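Local atomic coordinates of L-2,4-diaminobutyric acid acetyltransferase (Geobacillus sp., PDB entry 6SJY), a protein that catalyses the acetylation of L-2,4-diaminobutyrate, using acetyl coenzyme A as donor, in the biosynthesis of the chemical chaperone ectoine. Residues T75-Q80 against F111-V116; R27-L32 against Q80-S85. All coordinates share one frame; numbering follows the deposited sequence.

Interaction 1. Residues T75-Q80 against F111-V116; sequences TLFVWQ and FIETTV. With 9YT ((2~{S})-4-acetamido-2-azanyl-butanoic acid), chain E.
F111 and T75 begin the parallel pairing: L76 N donates to F111 O at 3.0 Å, and the CB of F111 sits beside T75 OG1, while its ring leads away to touch V162 of strand 158-163. Next comes I112, whose CG2 lies 3.9 Å from V78 CG2. These beta-branched side chains, well suited to extended backbone, run side by side on one face, where Y130 and F127 of helix 121-133 meet them. The backbone of E113 is held twice, its N giving to L76 O and its O receiving V78 N at 2.8 Å. On the opposite face the long stem of E113 crosses T75, CG meeting the methyl CG2 at 3.6 Å; its OE2 binds Y46 OH of the second subunit. The F77 ring meets E113 O and T114 CA obliquely. At T114 the hydroxyl stands anti to the backbone N (chi1 -167°), which brings OG1 within 2.6 Å of V78 O as donor. T115 N lies 4.5 Å from that same oxygen, and a water fills the gap: it accepts from T115 N, donates to V78 O and accepts from N04 of the bound product at 2.8 Å. Such parting of two parallel central strands, beside a classic beta bulge at W79 and Q80, is the hallmark of the GNAT fold, whose catalytic cleft opens there.

Interaction 2. Residues R27-L32 against Q80-S85; sequences RDTGSL and QVAVAS. With 9YT ((2~{S})-4-acetamido-2-azanyl-butanoic acid), chain E.
L32 presses its CD2 methyl against A82, 3.6 Å from the CB, and the same methyl lies 3.4 Å from V81 O. A leucine is long enough to reach the strand from the loop, and an alanine small enough to let it approach; A82 also receives L25 and I26 of helix 19-29. T29 adds a looser contact, its OG1 4.4 Å from A82 CB and near V83 O as well. The first helix of this GNAT domain thus packs on the strand beyond its bulge, and the turn after it comes down to the acceptor side of the active site, G30 leaving the helix with positive phi. The polar contacts centre on Q80. With chi1 at -61° and an extended chain beyond CG, its amide lies near L32 CB, and NE2 donates to product O11 at 3.2 Å and 171°. NE2 also binds D33 O, while OE1 takes a bond from Y40 OH; with both its N and its O bonded, the amide is probably held against flipping. With an alanine here, the product carboxylate, D33 O and Y40 OH would probably all be left without this partner.

How the interactions relate
Strand 75-83 serves both contacts, whose segments share Q80, although Q80 makes no contact with 111-116; their centres lie about 17 Å apart. Interaction 1 is core: neighbouring strands joined by backbone hydrogen bonds, with mostly hydrophobic residues on the face that helix 121-133 reaches and the second subunit reaching the other. Interaction 2 is smaller and only partly buried. There the same strand meets a helix end and the loop after it mainly through the methyls of L32 and A82, and polar bonding passes to the product and outside residues. Both touch the bound product: N04 is water-bridged in interaction 1, while the carboxylate is bound by Q80, which both contain, with L32 of interaction 2 nearby.

Interaction 1. Residues T75-Q80 against F111-V116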
loop_
_atom_site.group_PDB
_atom_site.type_symbol
_atom_site.label_atom_id
_atom_site.label_comp_id
_atom_site.label_asym_id
_atom_site.label_seq_id
_atom_site.Cartn_x
_atom_site.Cartn_y
_atom_site.Cartn_z
ATOM N N THR A 75 -15.438 4.545 -3.174
ATOM C CA THR A 75 -15.079 4.165 -1.780
ATOM C C THR A 75 -13.681 4.569 -1.450
ATOM O O THR A 75 -12.777 4.211 -2.182
ATOM C CB THR A 75 -15.281 2.664 -1.558
ATOM O OG1 THR A 75 -16.656 2.399 -1.705
ATOM C CG2 THR A 75 -14.846 2.227 -0.176
ATOM N N LEU A 76 -13.519 5.388 -0.409
ATOM C CA LEU A 76 -12.231 5.712 0.188
ATOM C C LEU A 76 -11.936 4.809 1.335
ATOM O O LEU A 76 -12.719 4.745 2.313
ATOM C CB LEU A 76 -12.222 7.148 0.683
ATOM C CG LEU A 76 -10.874 7.630 1.155
ATOM C CD1 LEU A 76 -9.912 7.965 -0.012
ATOM C CD2 LEU A 76 -11.062 8.883 2.029
ATOM N N PHE A 77 -10.814 4.095 1.258
ATOM C CA PHE A 77 -10.373 3.281 2.342
ATOM C C PHE A 77 -9.349 4.000 3.154
ATOM O O PHE A 77 -8.330 4.459 2.604
ATOM C CB PHE A 77 -9.808 1.971 1.842
ATOM C CG PHE A 77 -9.460 1.045 2.931
ATOM C CD1 PHE A 77 -8.235 1.082 3.540
ATOM C CD2 PHE A 77 -10.415 0.158 3.396
ATOM C CE1 PHE A 77 -7.961 0.229 4.607
ATOM C CE2 PHE A 77 -10.161 -0.683 4.476
ATOM C CZ PHE A 77 -8.929 -0.662 5.071
ATOM N N VAL A 78 -9.596 4.110 4.462
ATOM C CA VAL A 78 -8.644 4.716 5.374
ATOM C C VAL A 78 -7.878 3.607 6.022
ATOM O O VAL A 78 -8.420 2.749 6.701
ATOM C CB VAL A 78 -9.291 5.627 6.408
ATOM C CG1 VAL A 78 -8.253 6.136 7.406
ATOM C CG2 VAL A 78 -9.990 6.746 5.690
ATOM N N TRP A 79 -6.590 3.627 5.736
ATOM C CA TRP A 79 -5.646 2.606 6.092
ATOM C C TRP A 79 -5.083 2.858 7.476
ATOM O O TRP A 79 -5.317 2.067 8.304
ATOM C CB TRP A 79 -4.521 2.528 5.024
ATOM C CG TRP A 79 -3.477 1.456 5.212
ATOM C CD1 TRP A 79 -3.294 0.591 6.282
ATOM C CD2 TRP A 79 -2.447 1.159 4.294
ATOM N NE1 TRP A 79 -2.195 -0.202 6.057
ATOM C CE2 TRP A 79 -1.672 0.132 4.842
ATOM C CE3 TRP A 79 -2.129 1.637 3.023
ATOM C CZ2 TRP A 79 -0.624 -0.408 4.171
ATOM C CZ3 TRP A 79 -1.051 1.113 2.373
ATOM C CH2 TRP A 79 -0.321 0.108 2.936
ATOM N N GLN A 80 -4.273 3.887 7.702
ATOM C CA GLN A 80 -3.708 4.105 9.019
ATOM C C GLN A 80 -4.038 5.514 9.513
ATOM O O GLN A 80 -4.093 6.466 8.720
ATOM C CB GLN A 80 -2.213 3.862 9.080
ATOM C CG GLN A 80 -1.799 2.467 8.735
ATOM C CD GLN A 80 -0.344 2.116 9.065
ATOM O OE1 GLN A 80 0.597 2.470 8.348
ATOM N NE2 GLN A 80 -0.170 1.336 10.111
ATOM N N PHE A 111 -18.598 6.595 0.170
ATOM C CA PHE A 111 -18.410 5.720 1.341
ATOM C C PHE A 111 -16.974 5.837 1.808
ATOM O O PHE A 111 -16.080 5.937 0.975
ATOM C CB PHE A 111 -18.595 4.254 1.065
ATOM C CG PHE A 111 -19.924 3.869 0.595
ATOM C CD1 PHE A 111 -20.917 3.497 1.518
ATOM C CD2 PHE A 111 -20.186 3.757 -0.772
ATOM C CE1 PHE A 111 -22.160 3.098 1.102
ATOM C CE2 PHE A 111 -21.420 3.343 -1.190
ATOM C CZ PHE A 111 -22.412 3.002 -0.247
ATOM N N ILE A 112 -16.765 5.813 3.118
ATOM C CA ILE A 112 -15.463 5.641 3.738
ATOM C C ILE A 112 -15.454 4.264 4.396
ATOM O O ILE A 112 -16.412 3.902 5.114
ATOM C CB ILE A 112 -15.213 6.676 4.799
ATOM C CG1 ILE A 112 -15.275 8.065 4.199
ATOM C CG2 ILE A 112 -13.895 6.428 5.490
ATOM C CD1 ILE A 112 -15.364 9.194 5.204
ATOM N N GLU A 113 -14.448 3.454 4.091
ATOM C CA GLU A 113 -14.273 2.160 4.772
ATOM C C GLU A 113 -12.975 2.173 5.493
ATOM O O GLU A 113 -11.975 2.799 5.053
ATOM C CB GLU A 113 -14.260 0.983 3.823
ATOM C CG GLU A 113 -15.493 0.792 3.059
ATOM C CD GLU A 113 -15.487 -0.489 2.225
ATOM O OE1 GLU A 113 -16.554 -0.815 1.781
ATOM O OE2 GLU A 113 -14.466 -1.145 1.982
ATOM N N THR A 114 -12.955 1.490 6.600
ATOM C CA THR A 114 -11.779 1.360 7.398
ATOM C C THR A 114 -11.952 0.167 8.314
ATOM O O THR A 114 -13.039 -0.369 8.432
ATOM C CB THR A 114 -11.438 2.650 8.142
ATOM O OG1 THR A 114 -10.104 2.566 8.690
ATOM C CG2 THR A 114 -12.388 2.919 9.335
ATOM N N THR A 115 -10.898 -0.178 9.033
ATOM C CA THR A 115 -10.880 -1.290 9.976
ATOM C C THR A 115 -10.362 -0.690 11.295
ATOM O O THR A 115 -9.477 0.091 11.259
ATOM C CB THR A 115 -10.003 -2.301 9.307
ATOM O OG1 THR A 115 -10.763 -3.359 8.704
ATOM C CG2 THR A 115 -8.860 -2.646 9.968
ATOM N N VAL A 116 -10.977 -1.012 12.440
ATOM C CA VAL A 116 -10.593 -0.439 13.724
ATOM C C VAL A 116 -10.383 -1.569 14.699
ATOM O O VAL A 116 -11.315 -2.344 14.978
ATOM C CB VAL A 116 -11.641 0.495 14.324
ATOM C CG1 VAL A 116 -11.113 1.170 15.583
ATOM C CG2 VAL A 116 -12.047 1.550 13.306
HETATM C C01 9YT E . -8.549 3.241 10.996
HETATM C C02 9YT E . -7.317 2.649 11.569
HETATM O O03 9YT E . -6.992 3.059 12.723
HETATM N N04 9YT E . -6.841 1.629 10.573
HETATM C C05 9YT E . -5.632 0.839 10.555
HETATM C C06 9YT E . -5.607 -0.393 11.371
HETATM C C07 9YT E . -4.515 -1.300 10.872
HETATM N N08 9YT E . -4.433 -2.459 11.736
HETATM C C09 9YT E . -3.169 -0.573 10.803
HETATM O O10 9YT E . -2.460 -0.963 9.855
HETATM O O11 9YT E . -2.815 0.356 11.621
HETATM O O HOH W 1 -7.938 0.438 8.281
#

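Interaction 2. Residues R27-L32 against Q80-S85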
loop_
_atom_site.group_PDB
_atom_site.type_symbol
_atom_site.label_atom_id
_atom_site.label_comp_id
_atom_site.label_asym_id
_atom_site.label_seq_id
_atom_site.Cartn_x
_atom_site.Cartn_y
_atom_site.Cartn_z
ATOM N N ARG A 27 6.306 3.733 13.925
ATOM C CA ARG A 27 7.080 2.887 14.798
ATOM C C ARG A 27 6.930 3.247 16.306
ATOM O O ARG A 27 6.823 2.353 17.105
ATOM C CB ARG A 27 8.552 2.887 14.411
ATOM C CG ARG A 27 9.437 1.836 15.142
ATOM C CD ARG A 27 10.881 2.240 15.328
ATOM N NE ARG A 27 10.963 3.685 15.688
ATOM C CZ ARG A 27 11.978 4.503 15.381
ATOM N NH1 ARG A 27 13.055 4.060 14.727
ATOM N NH2 ARG A 27 11.921 5.787 15.719
ATOM N N ASP A 28 6.919 4.525 16.666
ATOM C CA ASP A 28 6.927 4.936 18.087
ATOM C C ASP A 28 5.560 4.797 18.775
ATOM O O ASP A 28 5.433 4.701 19.985
ATOM C CB ASP A 28 7.401 6.378 18.178
ATOM C CG ASP A 28 8.883 6.544 17.744
ATOM O OD1 ASP A 28 9.673 5.560 17.683
ATOM O OD2 ASP A 28 9.250 7.674 17.408
ATOM N N THR A 29 4.569 4.652 17.927
ATOM C CA THR A 29 3.222 4.390 18.299
ATOM C C THR A 29 3.212 2.998 18.929
ATOM O O THR A 29 2.384 2.686 19.746
ATOM C CB THR A 29 2.372 4.485 17.020
ATOM O OG1 THR A 29 1.725 5.743 16.978
ATOM C CG2 THR A 29 1.370 3.404 16.841
ATOM N N GLY A 30 4.133 2.160 18.515
ATOM C CA GLY A 30 4.193 0.816 19.021
ATOM C C GLY A 30 2.978 0.016 18.605
ATOM O O GLY A 30 3.071 -0.956 17.884
ATOM N N SER A 31 1.819 0.456 19.061
ATOM C CA SER A 31 0.549 -0.225 18.799
ATOM C C SER A 31 0.054 -0.408 17.366
ATOM O O SER A 31 -0.918 -1.123 17.149
ATOM C CB SER A 31 -0.548 0.487 19.573
ATOM O OG SER A 31 -1.067 1.567 18.830
ATOM N N LEU A 32 0.695 0.232 16.398
ATOM C CA LEU A 32 0.237 0.169 14.991
ATOM C C LEU A 32 1.095 -0.864 14.324
ATOM O O LEU A 32 2.198 -1.239 14.850
ATOM C CB LEU A 32 0.207 1.536 14.243
ATOM C CG LEU A 32 -1.068 2.457 14.291
ATOM C CD1 LEU A 32 -1.683 2.723 15.681
ATOM C CD2 LEU A 32 -0.851 3.798 13.599
ATOM N N GLN A 80 -4.273 3.887 7.702
ATOM C CA GLN A 80 -3.708 4.105 9.019
ATOM C C GLN A 80 -4.038 5.514 9.513
ATOM O O GLN A 80 -4.093 6.466 8.720
ATOM C CB GLN A 80 -2.213 3.862 9.080
ATOM C CG GLN A 80 -1.799 2.467 8.735
ATOM C CD GLN A 80 -0.344 2.116 9.065
ATOM O OE1 GLN A 80 0.597 2.470 8.348
ATOM N NE2 GLN A 80 -0.170 1.336 10.111
ATOM N N VAL A 81 -4.247 5.622 10.825
ATOM C CA VAL A 81 -4.381 6.888 11.494
ATOM C C VAL A 81 -3.459 6.812 12.675
ATOM O O VAL A 81 -3.577 5.899 13.468
ATOM C CB VAL A 81 -5.815 7.104 11.989
ATOM C CG1 VAL A 81 -5.948 8.498 12.573
ATOM C CG2 VAL A 81 -6.781 6.905 10.839
ATOM N N ALA A 82 -2.498 7.725 12.758
ATOM C CA ALA A 82 -1.514 7.717 13.841
ATOM C C ALA A 82 -1.400 9.124 14.380
ATOM O O ALA A 82 -1.452 10.077 13.587
ATOM C CB ALA A 82 -0.168 7.324 13.326
ATOM N N VAL A 83 -1.234 9.232 15.700
ATOM C CA VAL A 83 -1.047 10.494 16.433
ATOM C C VAL A 83 -0.004 10.193 17.461
ATOM O O VAL A 83 -0.138 9.267 18.228
ATOM C CB VAL A 83 -2.313 11.029 17.151
ATOM C CG1 VAL A 83 -1.973 12.311 17.924
ATOM C CG2 VAL A 83 -3.435 11.341 16.165
ATOM N N ALA A 84 1.076 10.953 17.455
ATOM C CA ALA A 84 2.157 10.783 18.428
ATOM C C ALA A 84 1.613 10.808 19.876
ATOM O O ALA A 84 0.691 11.556 20.176
ATOM C CB ALA A 84 3.190 11.894 18.260
ATOM N N SER A 85 2.197 9.985 20.730
ATOM C CA SER A 85 1.842 9.939 22.151
ATOM C C SER A 85 1.797 11.280 22.830
ATOM O O SER A 85 0.834 11.598 23.470
ATOM C CB SER A 85 2.829 9.096 22.901
ATOM O OG SER A 85 2.249 7.845 22.931
HETATM C C01 9YT E . -8.549 3.241 10.996
HETATM C C02 9YT E . -7.317 2.649 11.569
HETATM O O03 9YT E . -6.992 3.059 12.723
HETATM N N04 9YT E . -6.841 1.629 10.573
HETATM C C05 9YT E . -5.632 0.839 10.555
HETATM C C06 9YT E . -5.607 -0.393 11.371
HETATM C C07 9YT E . -4.515 -1.300 10.872
HETATM N N08 9YT E . -4.433 -2.459 11.736
HETATM C C09 9YT E . -3.169 -0.573 10.803
HETATM O O10 9YT E . -2.460 -0.963 9.855
HETATM O O11 9YT E . -2.815 0.356 11.621
#